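Single-strand binding protein (Thermus thermophilus, PDB 2CWA) binds single-stranded DNA and probably recruits partner proteins to it during DNA replication, recombination and repair. Local coordinates at residues V8-A13 / A127-F132; L32-Q37 / H54-L59; F77-L82 / A101-P106. All coordinates share one frame; numbering follows the deposited sequence.

Contact 1 of 3, residues V8-A13 / A127-F132; sequences VFLIGA and ALNQVF
Phe9 and Phe132 both carry CG anti to the carbonyl carbon (chi1 -62° and -71°), which lays each ring beside its own backbone N and, on the face they share, brings the Phe9 rim to the Phe132 rim. Phe9 CE2 lies 3.7 Å from Phe132 CD2, with the ring planes at 87° and neither ring over the face of the other. Further along, Ile11 CB comes 3.6 Å from Leu128 CB, and Leu128 CG, anti to its backbone N, sets CD2 3.8 Å from CG1 and CD1 of Ile11. An alanine in place of Phe9 would probably open a gap beside Phe132 and leave that ring freer to turn. On the other face Leu10 CD2 packs 3.6 Å from Asn129 OD1, which accepts a hydrogen bond from Leu200 N. Four backbone hydrogen bonds join the strands: Phe9 and Gln130 exchange two, with Phe9 N to Gln130 O at 2.8 Å, and Ile11 and Leu128 two more. This antiparallel pair, strand 5-22 with 128-145, joins edge to edge the two OB domains of one chain. Strand 75-85 borders 5-22 through backbone bonds of Val8 and Leu10, and Phe132 and Gln130 pack on Ile197 of strand 193-206.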
# COMPACT_ATOMS: atom_id res chain seq x y z
N VAL A 8 3.13 6.57 3.78
CA VAL A 8 2.72 6.13 2.44
C VAL A 8 2.62 7.29 1.47
O VAL A 8 2.03 8.33 1.78
CB VAL A 8 1.33 5.43 2.49
CG1 VAL A 8 0.84 5.16 1.06
CG2 VAL A 8 1.43 4.14 3.29
N PHE A 9 3.21 7.11 0.28
CA PHE A 9 3.18 8.14 -0.75
C PHE A 9 2.67 7.51 -2.04
O PHE A 9 3.31 6.62 -2.61
CB PHE A 9 4.58 8.71 -0.98
CG PHE A 9 5.17 9.39 0.22
CD1 PHE A 9 4.75 10.67 0.59
CD2 PHE A 9 6.12 8.75 0.99
CE1 PHE A 9 5.29 11.30 1.73
CE2 PHE A 9 6.67 9.37 2.13
CZ PHE A 9 6.25 10.65 2.49
N LEU A 10 1.53 7.98 -2.51
CA LEU A 10 0.92 7.45 -3.72
C LEU A 10 0.49 8.53 -4.69
O LEU A 10 -0.02 9.58 -4.29
CB LEU A 10 -0.31 6.60 -3.38
CG LEU A 10 -0.11 5.31 -2.59
CD1 LEU A 10 -1.45 4.86 -2.00
CD2 LEU A 10 0.47 4.23 -3.52
N ILE A 11 0.72 8.26 -5.97
CA ILE A 11 0.28 9.14 -7.03
C ILE A 11 -0.30 8.22 -8.09
O ILE A 11 0.38 7.32 -8.60
CB ILE A 11 1.42 9.96 -7.67
CG1 ILE A 11 2.01 10.95 -6.66
CG2 ILE A 11 0.86 10.74 -8.86
CD1 ILE A 11 3.11 11.85 -7.25
N GLY A 12 -1.57 8.43 -8.41
CA GLY A 12 -2.24 7.60 -9.41
C GLY A 12 -3.51 8.28 -9.88
O GLY A 12 -3.80 9.41 -9.49
N ALA A 13 -4.25 7.60 -10.74
CA ALA A 13 -5.49 8.14 -11.27
C ALA A 13 -6.66 7.52 -10.51
O ALA A 13 -6.57 6.38 -10.07
CB ALA A 13 -5.61 7.83 -12.76
N ALA A 127 3.47 5.75 -12.29
CA ALA A 127 2.87 6.24 -11.05
C ALA A 127 3.84 6.18 -9.87
O ALA A 127 4.96 5.70 -9.98
CB ALA A 127 1.61 5.41 -10.72
N LEU A 128 3.39 6.69 -8.72
CA LEU A 128 4.21 6.66 -7.51
C LEU A 128 3.54 5.73 -6.52
O LEU A 128 2.34 5.84 -6.27
CB LEU A 128 4.34 8.06 -6.89
CG LEU A 128 5.06 8.07 -5.53
CD1 LEU A 128 6.49 7.57 -5.70
CD2 LEU A 128 5.05 9.47 -4.94
N ASN A 129 4.32 4.81 -5.97
CA ASN A 129 3.85 3.84 -4.99
C ASN A 129 5.04 3.56 -4.10
O ASN A 129 5.84 2.66 -4.37
CB ASN A 129 3.39 2.55 -5.70
CG ASN A 129 2.86 1.50 -4.73
OD1 ASN A 129 2.97 1.65 -3.51
ND2 ASN A 129 2.30 0.43 -5.27
N GLN A 130 5.17 4.34 -3.03
CA GLN A 130 6.30 4.18 -2.13
C GLN A 130 5.88 4.25 -0.67
O GLN A 130 5.13 5.13 -0.28
CB GLN A 130 7.31 5.29 -2.42
CG GLN A 130 8.63 5.16 -1.68
CD GLN A 130 9.64 6.21 -2.09
OE1 GLN A 130 10.82 6.12 -1.76
NE2 GLN A 130 9.19 7.22 -2.82
N VAL A 131 6.38 3.31 0.13
CA VAL A 131 6.06 3.29 1.56
C VAL A 131 7.34 3.13 2.38
O VAL A 131 8.25 2.39 2.00
CB VAL A 131 5.10 2.13 1.91
CG1 VAL A 131 5.74 0.79 1.60
CG2 VAL A 131 4.72 2.19 3.39
N PHE A 132 7.40 3.85 3.50
CA PHE A 132 8.53 3.79 4.42
C PHE A 132 8.02 3.15 5.70
O PHE A 132 7.05 3.64 6.29
CB PHE A 132 9.03 5.19 4.75
CG PHE A 132 9.73 5.88 3.62
CD1 PHE A 132 11.11 5.85 3.52
CD2 PHE A 132 9.00 6.57 2.66
CE1 PHE A 132 11.76 6.51 2.48
CE2 PHE A 132 9.64 7.23 1.62
CZ PHE A 132 11.03 7.20 1.53

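Contact 2 of 3, residues L32-Q37 / H54-L59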
# COMPACT_ATOMS: atom_id res chain seq x y z
N LEU A 32 -11.54 6.19 -1.86
CA LEU A 32 -11.10 6.38 -3.24
C LEU A 32 -10.29 5.17 -3.68
O LEU A 32 -9.74 4.44 -2.86
CB LEU A 32 -10.22 7.63 -3.35
CG LEU A 32 -10.77 8.97 -2.85
CD1 LEU A 32 -10.68 9.03 -1.34
CD2 LEU A 32 -9.96 10.11 -3.45
N THR A 33 -10.23 4.95 -4.98
CA THR A 33 -9.45 3.84 -5.52
C THR A 33 -8.43 4.48 -6.44
O THR A 33 -8.80 5.10 -7.44
CB THR A 33 -10.33 2.85 -6.32
OG1 THR A 33 -11.35 2.31 -5.47
CG2 THR A 33 -9.49 1.71 -6.86
N LEU A 34 -7.16 4.36 -6.09
CA LEU A 34 -6.09 4.92 -6.90
C LEU A 34 -5.50 3.80 -7.73
O LEU A 34 -5.27 2.70 -7.22
CB LEU A 34 -4.98 5.55 -6.03
CG LEU A 34 -5.21 6.99 -5.58
CD1 LEU A 34 -6.45 7.06 -4.69
CD2 LEU A 34 -3.97 7.50 -4.84
N ALA A 35 -5.25 4.09 -8.99
CA ALA A 35 -4.70 3.09 -9.89
C ALA A 35 -3.47 3.64 -10.60
O ALA A 35 -3.45 4.79 -11.06
CB ALA A 35 -5.76 2.68 -10.92
N GLY A 36 -2.45 2.80 -10.70
CA GLY A 36 -1.23 3.20 -11.37
C GLY A 36 -0.45 1.99 -11.83
O GLY A 36 -0.77 0.85 -11.50
N GLN A 37 0.58 2.24 -12.63
CA GLN A 37 1.40 1.15 -13.12
C GLN A 37 2.79 1.69 -13.37
O GLN A 37 3.00 2.90 -13.46
CB GLN A 37 0.83 0.57 -14.42
CG GLN A 37 0.81 1.54 -15.58
CD GLN A 37 0.30 0.88 -16.85
OE1 GLN A 37 -0.82 0.37 -16.90
NE2 GLN A 37 1.12 0.90 -17.90
N HIS A 54 -5.33 0.63 -5.47
CA HIS A 54 -5.32 0.71 -4.01
C HIS A 54 -6.47 1.53 -3.47
O HIS A 54 -6.71 2.65 -3.92
CB HIS A 54 -3.99 1.30 -3.53
CG HIS A 54 -2.85 0.34 -3.58
ND1 HIS A 54 -2.86 -0.87 -2.91
CD2 HIS A 54 -1.65 0.41 -4.21
CE1 HIS A 54 -1.72 -1.50 -3.13
NE2 HIS A 54 -0.97 -0.75 -3.91
N ARG A 55 -7.20 0.96 -2.52
CA ARG A 55 -8.31 1.67 -1.91
C ARG A 55 -7.73 2.52 -0.79
O ARG A 55 -6.98 2.03 0.06
CB ARG A 55 -9.33 0.68 -1.34
CG ARG A 55 -10.06 -0.11 -2.42
CD ARG A 55 -11.28 -0.85 -1.85
NE ARG A 55 -10.91 -2.01 -1.04
CZ ARG A 55 -10.42 -3.14 -1.53
NH1 ARG A 55 -10.23 -3.28 -2.83
NH2 ARG A 55 -10.13 -4.14 -0.71
N VAL A 56 -8.06 3.80 -0.79
CA VAL A 56 -7.56 4.72 0.22
C VAL A 56 -8.75 5.40 0.89
O VAL A 56 -9.74 5.69 0.24
CB VAL A 56 -6.66 5.80 -0.40
CG1 VAL A 56 -6.15 6.72 0.67
CG2 VAL A 56 -5.49 5.15 -1.14
N ARG A 57 -8.63 5.65 2.19
CA ARG A 57 -9.71 6.30 2.92
C ARG A 57 -9.33 7.63 3.54
O ARG A 57 -8.40 7.71 4.35
CB ARG A 57 -10.23 5.37 4.02
CG ARG A 57 -11.21 6.05 4.98
CD ARG A 57 -11.91 5.02 5.85
NE ARG A 57 -12.83 4.19 5.08
CZ ARG A 57 -13.58 3.23 5.59
NH1 ARG A 57 -13.53 2.95 6.89
NH2 ARG A 57 -14.40 2.54 4.80
N LEU A 58 -10.04 8.68 3.15
CA LEU A 58 -9.85 10.02 3.68
C LEU A 58 -10.95 10.23 4.72
O LEU A 58 -12.05 9.70 4.55
CB LEU A 58 -10.01 11.07 2.59
CG LEU A 58 -8.79 11.54 1.81
CD1 LEU A 58 -9.23 12.55 0.75
CD2 LEU A 58 -7.78 12.18 2.75
N LEU A 59 -10.66 10.97 5.78
CA LEU A 59 -11.66 11.23 6.82
C LEU A 59 -11.78 12.72 7.15
O LEU A 59 -10.96 13.54 6.74
CB LEU A 59 -11.31 10.49 8.11
CG LEU A 59 -11.19 8.97 8.16
CD1 LEU A 59 -10.81 8.55 9.58
CD2 LEU A 59 -12.51 8.33 7.75
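Leu32-Val56, Thr33-Arg55 and Leu34-His54 are the paired residues of an antiparallel hairpin between strands 28-39 and 49-59, part of the OB-fold barrel of the first SSB domain. Four backbone hydrogen bonds support this reading: Leu32 and Val56 exchange two, and so do Leu34 and His54, with Val56 N to Leu32 O at 2.7 Å and Leu34 N to His54 O at 2.8 Å. The segment axes make 139°, well short of straight antiparallel, as expected of strands coiling in a small barrel. Between these pairs, the CA of Arg55 approaches Leu32 O at 3.3 Å, with 140° at its hydrogen.

The face of Leu32, Leu34 and Val56 is largely apolar, but His54 also stands on it, its ring meeting that of Trp52. Leu34 CD1 reaches diagonally to Val56 CG2 at 4.1 Å; Leu32 CD1 comes within 4.3 Å of Leu58 CD1, a loose contact. Leu14 packs on Leu32 and Leu34, and Leu104 on Leu32 and Leu58. On the reverse face Thr33 OG1 runs alongside Arg55 CG at 4.1 Å; beyond it the arginine chain bends at chi3 (-73°), and its guanidinium makes a cation-pi contact with Phe214 of the second domain.

Leucine and valine methyls thus make up most of the buried face, with His54 NE2 at one end bonded weakly to Leu200 O; Thr33 and Arg55 merely lie alongside one another, the arginine's charge facing Phe214.

Contact 3 of 3, residues F77-L82 / A101-P106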
# COMPACT_ATOMS: atom_id res chain seq x y z
N PHE A 77 -2.33 12.99 -5.54
CA PHE A 77 -1.19 12.63 -4.71
C PHE A 77 -1.74 12.44 -3.31
O PHE A 77 -2.36 13.34 -2.75
CB PHE A 77 -0.15 13.76 -4.69
CG PHE A 77 0.81 13.67 -3.53
CD1 PHE A 77 1.54 12.51 -3.30
CD2 PHE A 77 0.96 14.74 -2.65
CE1 PHE A 77 2.42 12.41 -2.21
CE2 PHE A 77 1.83 14.66 -1.56
CZ PHE A 77 2.56 13.49 -1.34
N VAL A 78 -1.50 11.26 -2.74
CA VAL A 78 -1.97 10.95 -1.41
C VAL A 78 -0.81 10.70 -0.46
O VAL A 78 0.13 9.98 -0.80
CB VAL A 78 -2.89 9.71 -1.42
CG1 VAL A 78 -3.02 9.14 -0.02
CG2 VAL A 78 -4.26 10.09 -1.94
N GLU A 79 -0.89 11.32 0.71
CA GLU A 79 0.11 11.11 1.75
C GLU A 79 -0.66 10.47 2.90
O GLU A 79 -1.63 11.04 3.40
CB GLU A 79 0.73 12.44 2.22
CG GLU A 79 1.70 12.22 3.39
CD GLU A 79 2.44 13.47 3.85
OE1 GLU A 79 2.05 14.58 3.43
OE2 GLU A 79 3.40 13.34 4.63
N GLY A 80 -0.22 9.29 3.31
CA GLY A 80 -0.94 8.62 4.37
C GLY A 80 -0.11 7.65 5.17
O GLY A 80 1.10 7.82 5.35
N ARG A 81 -0.78 6.61 5.64
CA ARG A 81 -0.13 5.60 6.46
C ARG A 81 -0.98 4.35 6.48
O ARG A 81 -2.16 4.38 6.11
CB ARG A 81 0.02 6.14 7.88
CG ARG A 81 -1.27 6.72 8.42
CD ARG A 81 -1.03 7.69 9.58
NE ARG A 81 -2.24 8.44 9.88
CZ ARG A 81 -3.37 7.89 10.33
NH1 ARG A 81 -4.43 8.65 10.56
NH2 ARG A 81 -3.43 6.58 10.56
N LEU A 82 -0.37 3.25 6.90
CA LEU A 82 -1.07 1.97 6.98
C LEU A 82 -1.70 1.84 8.35
O LEU A 82 -1.13 2.26 9.36
CB LEU A 82 -0.08 0.84 6.74
CG LEU A 82 0.67 0.93 5.40
CD1 LEU A 82 1.63 -0.24 5.28
CD2 LEU A 82 -0.31 0.93 4.25
N ALA A 101 -5.54 7.82 4.07
CA ALA A 101 -4.99 9.02 3.46
C ALA A 101 -5.14 10.18 4.44
O ALA A 101 -6.25 10.48 4.87
CB ALA A 101 -5.73 9.35 2.19
N ASP A 102 -4.03 10.82 4.80
CA ASP A 102 -4.12 11.96 5.71
C ASP A 102 -4.40 13.21 4.88
O ASP A 102 -5.13 14.10 5.31
CB ASP A 102 -2.82 12.15 6.50
CG ASP A 102 -2.70 11.16 7.65
OD1 ASP A 102 -3.74 10.85 8.27
OD2 ASP A 102 -1.58 10.70 7.95
N PHE A 103 -3.84 13.24 3.67
CA PHE A 103 -3.99 14.36 2.77
C PHE A 103 -4.12 13.89 1.32
O PHE A 103 -3.55 12.87 0.94
CB PHE A 103 -2.76 15.26 2.83
CG PHE A 103 -2.52 15.89 4.17
CD1 PHE A 103 -3.22 17.03 4.54
CD2 PHE A 103 -1.57 15.37 5.04
CE1 PHE A 103 -2.98 17.65 5.77
CE2 PHE A 103 -1.32 15.98 6.27
CZ PHE A 103 -2.03 17.12 6.63
N LEU A 104 -4.86 14.65 0.52
CA LEU A 104 -5.00 14.36 -0.90
C LEU A 104 -4.86 15.69 -1.61
O LEU A 104 -5.36 16.71 -1.14
CB LEU A 104 -6.36 13.74 -1.23
CG LEU A 104 -6.56 13.51 -2.74
CD1 LEU A 104 -7.48 12.31 -2.98
CD2 LEU A 104 -7.12 14.76 -3.40
N ASP A 105 -4.15 15.67 -2.73
CA ASP A 105 -3.94 16.86 -3.54
C ASP A 105 -4.13 16.50 -5.00
O ASP A 105 -3.47 15.59 -5.50
CB ASP A 105 -2.53 17.39 -3.35
CG ASP A 105 -2.34 18.08 -2.01
OD1 ASP A 105 -2.82 19.22 -1.86
OD2 ASP A 105 -1.72 17.47 -1.12
N PRO A 106 -5.05 17.18 -5.70
CA PRO A 106 -5.27 16.90 -7.12
C PRO A 106 -4.04 17.38 -7.88
O PRO A 106 -3.38 18.33 -7.45
CB PRO A 106 -6.52 17.71 -7.45
CG PRO A 106 -6.44 18.86 -6.47
CD PRO A 106 -6.00 18.18 -5.20
O HOH W 1 -1.50 15.12 -0.46
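Arg81 and Asp102 form a salt bridge, NE to OD2 at 3.0 Å, with OD2 at the edge of the guanidinium. The NE-H is shared between OD2 and OD1 (3.3 Å), both bonds weak and bent (132° to OD2), and NH1 adds a third weak bond to OD1, with the planes 41° apart. Arg81 CG sits between its backbone N and carbonyl carbon, and the chain then runs extended, which carries NE to the carboxylate. Each charge has a second partner, Glu83 for Arg81 and Arg100 for Asp102.

Next to this bridge Glu79 O accepts from both Asp102 N at 2.8 Å and Phe103 N at 3.1 Å, a classic beta bulge whose extra residue falls where strand 96-107 turns a corner at Asp102, in a hairpin of the first OB domain. At the other end Phe77 and Asp105 exchange two backbone bonds, a water donates to Phe77 O, and the Phe77 ring runs alongside the Asp105 carboxylate, planes 15° apart.

On the face of Val78 and Leu104, Val78 CG1 packs on Ala101 CB at 3.5 Å, and Val78 CG2 on Leu104 CD1 at 4.0 Å. Strand 5-22 flanks 75-85, while strand 49-59 joins 96-107 and brings Val56 and Leu58 against Ala101.

The three contacts lie close together, their centres 9 to 10 Å apart. Contacts 2 and 3 are successive hairpins of the first SSB domain, and contact 1, whose segments are 114 residues apart, spans both of them along the chain. Strand 5-22 is common ground: it pairs with 28-39 of contact 2 (Ala13 O to Ala35 N, 2.9 Å), with 75-85 of contact 3 (Leu10 O to Val78 N, 2.7 Å) and with 128-145 in contact 1. Contacts 2 and 3 are thus two hairpins of one OB barrel, joined by the parallel pairing of 49-59 with 96-107, while contact 1 couples that barrel to the second SSB domain within a single chain.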